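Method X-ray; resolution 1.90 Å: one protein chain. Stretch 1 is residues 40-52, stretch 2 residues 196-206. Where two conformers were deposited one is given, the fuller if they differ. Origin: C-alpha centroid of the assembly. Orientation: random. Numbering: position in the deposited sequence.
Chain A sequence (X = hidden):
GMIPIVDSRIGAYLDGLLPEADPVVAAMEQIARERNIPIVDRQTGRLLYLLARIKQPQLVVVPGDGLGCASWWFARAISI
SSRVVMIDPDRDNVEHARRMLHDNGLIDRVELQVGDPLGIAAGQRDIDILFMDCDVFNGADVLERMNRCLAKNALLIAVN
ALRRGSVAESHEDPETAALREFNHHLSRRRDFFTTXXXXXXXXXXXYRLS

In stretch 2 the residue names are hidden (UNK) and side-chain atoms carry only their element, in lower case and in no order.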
# COMPACT_ATOMS: atom_id res chain seq x y z
N VAL A 40 -0.48 -5.06 -16.32
CA VAL A 40 -0.06 -5.09 -14.92
C VAL A 40 0.42 -6.50 -14.50
O VAL A 40 -0.34 -7.44 -14.66
CB VAL A 40 -1.26 -4.60 -14.00
CG1 VAL A 40 -1.17 -5.10 -12.59
CG2 VAL A 40 -1.36 -3.07 -14.06
N ASP A 41 1.66 -6.65 -14.00
CA ASP A 41 2.10 -8.01 -13.55
C ASP A 41 1.33 -8.44 -12.27
O ASP A 41 0.63 -7.64 -11.65
CB ASP A 41 3.64 -8.21 -13.43
CG ASP A 41 4.33 -7.46 -12.28
OD1 ASP A 41 3.72 -6.88 -11.35
OD2 ASP A 41 5.58 -7.54 -12.27
N ARG A 42 1.51 -9.70 -11.88
CA ARG A 42 0.76 -10.23 -10.71
C ARG A 42 1.06 -9.57 -9.38
O ARG A 42 0.15 -9.34 -8.61
CB ARG A 42 0.92 -11.75 -10.53
CG ARG A 42 0.15 -12.58 -11.53
CD ARG A 42 0.40 -14.08 -11.30
NE ARG A 42 -0.17 -14.62 -10.05
CZ ARG A 42 0.12 -15.85 -9.60
NH1 ARG A 42 1.02 -16.58 -10.23
NH2 ARG A 42 -0.40 -16.31 -8.48
N GLN A 43 2.33 -9.28 -9.11
CA GLN A 43 2.67 -8.65 -7.83
C GLN A 43 2.01 -7.28 -7.75
O GLN A 43 1.55 -6.85 -6.69
CB GLN A 43 4.19 -8.50 -7.66
CG GLN A 43 4.93 -9.84 -7.58
CD GLN A 43 4.60 -10.62 -6.33
OE1 GLN A 43 3.91 -10.13 -5.45
NE2 GLN A 43 5.15 -11.82 -6.23
N THR A 44 1.95 -6.61 -8.90
CA THR A 44 1.37 -5.28 -8.98
C THR A 44 -0.15 -5.34 -8.84
O THR A 44 -0.74 -4.55 -8.12
CB THR A 44 1.81 -4.53 -10.28
OG1 THR A 44 3.24 -4.41 -10.28
CG2 THR A 44 1.19 -3.14 -10.36
N GLY A 45 -0.76 -6.30 -9.51
CA GLY A 45 -2.21 -6.44 -9.44
C GLY A 45 -2.64 -6.76 -8.02
O GLY A 45 -3.63 -6.25 -7.53
N ARG A 46 -1.86 -7.62 -7.36
CA ARG A 46 -2.17 -8.00 -5.96
C ARG A 46 -2.12 -6.76 -5.05
O ARG A 46 -2.94 -6.59 -4.16
CB ARG A 46 -1.26 -9.13 -5.46
CG ARG A 46 -1.51 -10.47 -6.16
CD ARG A 46 -0.63 -11.61 -5.63
NE ARG A 46 -0.82 -11.89 -4.20
CZ ARG A 46 -1.77 -12.68 -3.73
NH1 ARG A 46 -2.63 -13.24 -4.55
NH2 ARG A 46 -1.89 -12.89 -2.44
N LEU A 47 -1.20 -5.86 -5.34
CA LEU A 47 -1.08 -4.63 -4.55
C LEU A 47 -2.30 -3.78 -4.80
O LEU A 47 -2.84 -3.18 -3.87
CB LEU A 47 0.16 -3.82 -4.87
CG LEU A 47 0.30 -2.52 -4.07
CD1 LEU A 47 0.43 -2.81 -2.57
CD2 LEU A 47 1.49 -1.71 -4.61
N LEU A 48 -2.75 -3.74 -6.05
CA LEU A 48 -3.94 -2.96 -6.41
C LEU A 48 -5.14 -3.46 -5.63
O LEU A 48 -5.93 -2.71 -5.08
CB LEU A 48 -4.27 -3.04 -7.90
CG LEU A 48 -3.27 -2.43 -8.90
CD1 LEU A 48 -3.83 -2.48 -10.34
CD2 LEU A 48 -2.94 -1.02 -8.55
N TYR A 49 -5.30 -4.76 -5.66
CA TYR A 49 -6.38 -5.42 -4.92
C TYR A 49 -6.37 -5.06 -3.43
O TYR A 49 -7.37 -4.68 -2.87
CB TYR A 49 -6.32 -6.95 -5.06
CG TYR A 49 -7.41 -7.69 -4.27
CD1 TYR A 49 -8.66 -7.94 -4.82
CD2 TYR A 49 -7.18 -8.09 -2.96
CE1 TYR A 49 -9.66 -8.61 -4.08
CE2 TYR A 49 -8.15 -8.74 -2.21
CZ TYR A 49 -9.40 -9.00 -2.78
OH TYR A 49 -10.34 -9.65 -2.02
N LEU A 50 -5.20 -5.19 -2.82
CA LEU A 50 -5.06 -4.93 -1.40
C LEU A 50 -5.37 -3.47 -1.07
O LEU A 50 -6.10 -3.18 -0.11
CB LEU A 50 -3.70 -5.38 -0.84
CG LEU A 50 -3.62 -5.30 0.70
CD1 LEU A 50 -2.85 -6.49 1.33
CD2 LEU A 50 -3.08 -3.90 1.13
N LEU A 51 -4.85 -2.56 -1.87
CA LEU A 51 -5.09 -1.13 -1.59
C LEU A 51 -6.59 -0.80 -1.70
O LEU A 51 -7.16 -0.01 -0.93
CB LEU A 51 -4.26 -0.25 -2.56
CG LEU A 51 -2.74 -0.26 -2.37
CD1 LEU A 51 -2.06 0.46 -3.53
CD2 LEU A 51 -2.34 0.35 -1.02
N ALA A 52 -7.24 -1.44 -2.66
CA ALA A 52 -8.65 -1.21 -2.92
C ALA A 52 -9.47 -1.77 -1.78
O ALA A 52 -10.42 -1.15 -1.32
CB ALA A 52 -9.08 -1.81 -4.28
N UNK A 196 6.48 6.02 -3.42
CA UNK A 196 6.66 5.12 -4.55
C UNK A 196 7.11 3.76 -4.01
O UNK A 196 8.10 3.66 -3.30
c UNK A 196 7.30 6.96 -6.18
c UNK A 196 8.43 7.67 -6.97
c UNK A 196 7.69 5.62 -5.59
c UNK A 196 7.90 4.60 -6.76
N UNK A 197 6.31 2.75 -4.30
CA UNK A 197 6.67 1.40 -3.87
C UNK A 197 7.33 0.72 -5.08
O UNK A 197 6.84 0.70 -6.22
c UNK A 197 5.53 0.60 -3.20
c UNK A 197 4.39 0.34 -4.16
c UNK A 197 5.06 1.33 -1.91
N UNK A 198 8.49 0.17 -4.85
CA UNK A 198 9.13 -0.40 -6.02
C UNK A 198 8.74 -1.83 -6.42
O UNK A 198 9.61 -2.69 -6.54
c UNK A 198 10.61 -0.29 -5.68
c UNK A 198 10.66 -0.36 -4.28
c UNK A 198 9.42 0.25 -3.71
N UNK A 199 7.43 -2.02 -6.56
CA UNK A 199 6.85 -3.31 -7.01
C UNK A 199 6.69 -3.21 -8.52
O UNK A 199 6.31 -2.19 -9.05
c UNK A 199 4.43 -2.64 -6.69
c UNK A 199 5.49 -3.66 -6.36
c UNK A 199 5.02 -5.04 -6.82
N UNK A 200 7.03 -4.27 -9.23
CA UNK A 200 6.94 -4.27 -10.69
C UNK A 200 7.81 -3.19 -11.34
O UNK A 200 9.00 -3.13 -11.15
N UNK A 201 7.16 -2.33 -12.10
CA UNK A 201 7.80 -1.22 -12.79
C UNK A 201 7.78 0.08 -11.96
O UNK A 201 8.11 1.17 -12.45
o UNK A 201 8.33 -2.96 -14.98
c UNK A 201 7.15 -1.01 -14.16
c UNK A 201 7.37 -2.19 -15.10
n UNK A 201 6.49 -2.30 -16.09
N UNK A 202 7.37 -0.07 -10.70
CA UNK A 202 7.26 1.04 -9.74
C UNK A 202 5.84 1.54 -9.72
O UNK A 202 5.21 1.69 -10.76
N UNK A 203 5.34 1.77 -8.52
CA UNK A 203 3.97 2.24 -8.34
C UNK A 203 3.96 3.50 -7.46
O UNK A 203 4.36 3.49 -6.32
c UNK A 203 1.60 1.69 -7.56
c UNK A 203 3.05 1.15 -7.71
c UNK A 203 3.06 -0.16 -8.54
N UNK A 204 3.49 4.60 -8.05
CA UNK A 204 3.38 5.87 -7.36
C UNK A 204 2.01 5.94 -6.71
O UNK A 204 0.98 5.73 -7.36
c UNK A 204 3.59 7.03 -8.34
c UNK A 204 3.72 9.37 -9.18
c UNK A 204 4.42 8.92 -6.83
c UNK A 204 3.46 8.50 -7.94
N UNK A 205 2.01 6.23 -5.42
CA UNK A 205 0.78 6.35 -4.65
C UNK A 205 0.67 7.75 -4.11
O UNK A 205 1.63 8.29 -3.50
c UNK A 205 -0.20 3.38 -4.68
c UNK A 205 1.12 2.97 -2.56
c UNK A 205 0.78 5.34 -3.50
c UNK A 205 0.96 3.85 -3.83
N UNK A 206 -0.48 8.35 -4.35
CA UNK A 206 -0.79 9.71 -3.86
C UNK A 206 -2.12 9.77 -3.14
O UNK A 206 -3.18 9.55 -3.73
O HOH W 1 4.23 -2.83 -12.39

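Position 196 carries four carbons, forked at the first, with one arm two carbons long; they are out of reach of stretch 1. The fork at CB and the unequal arms identify Ile 196.

Position 197 has one carbon bearing two others. Its CA-to-CB bond points toward the helix, and one arm approaches Leu 47. This is the pattern of valine: Val 197 CG2 lies 3.6 Å from Leu 47 CD2.

At position 198 three carbons, out of reach of stretch 1, close a ring onto the backbone N, which only proline does: Pro 198.

Position 199 again shows one carbon carrying two. One arm approaches the aliphatic base of Gln 43, the other Leu 47. This is Val 199: CG2 is 3.7 Å from Gln 43 CB, and CG1 is 3.7 Å from Leu 47 CD2.

Position 200 has no side-chain atoms. Its CA sits 3.7 Å from Thr 44 OG1 and 3.9 Å from Asp 41 OD2. An ideal CB would fall 2.4 Å from Thr 44 OG1, a clash, and the positive phi of 60° independently favours glycine, hence Gly 200.

Position 201 has two carbons, the second carrying one oxygen and one nitrogen. Its side chain makes no contact with stretch 1, but a water accepts from the backbone N of 201 (3.0 Å to the water O) and donates to Thr 44 OG1 (2.8 Å from the same O). The short amide is Asn 201.

Position 202 also lacks a side chain and touches nothing on stretch 1. At phi/psi 96/136 a CB would jam against the preceding carbonyl O, so Gly 202 fits; it closes a type II' turn through Gly 202 N to Val 199 O, 2.9 Å.

Position 203 has one carbon carrying two, pointing toward the helix, with one arm near Thr 44 CG2. This is Val 203: CG2 to Thr 44 CG2 is 4.0 Å.

Position 204 has four carbons forked at the second, out of reach of the helix: Leu 204. Position 205 has the same fork but points toward the helix and meets Leu 51. This is Leu 205, with CD2 3.6 Å from Leu 51 CD1. Position 206, without side-chain atoms and out of reach, is Gly 206.

The contact buries 352 Å² and contains no direct hydrogen bond. Leu 47 and Leu 51, one helical turn apart, pack on the valines and Leu 205, while strand 203-206 runs nearly parallel to the helix, at 14°. At the helix start, Asp 41 OD1 accepts from Thr 44 N (3.0 Å) and Thr 44 OG1 (2.7 Å), fixing the hydroxyl beside Gly 200, where the bare CA permits close approach.

Stretch 2 196-206: IVPVGNGVLLG
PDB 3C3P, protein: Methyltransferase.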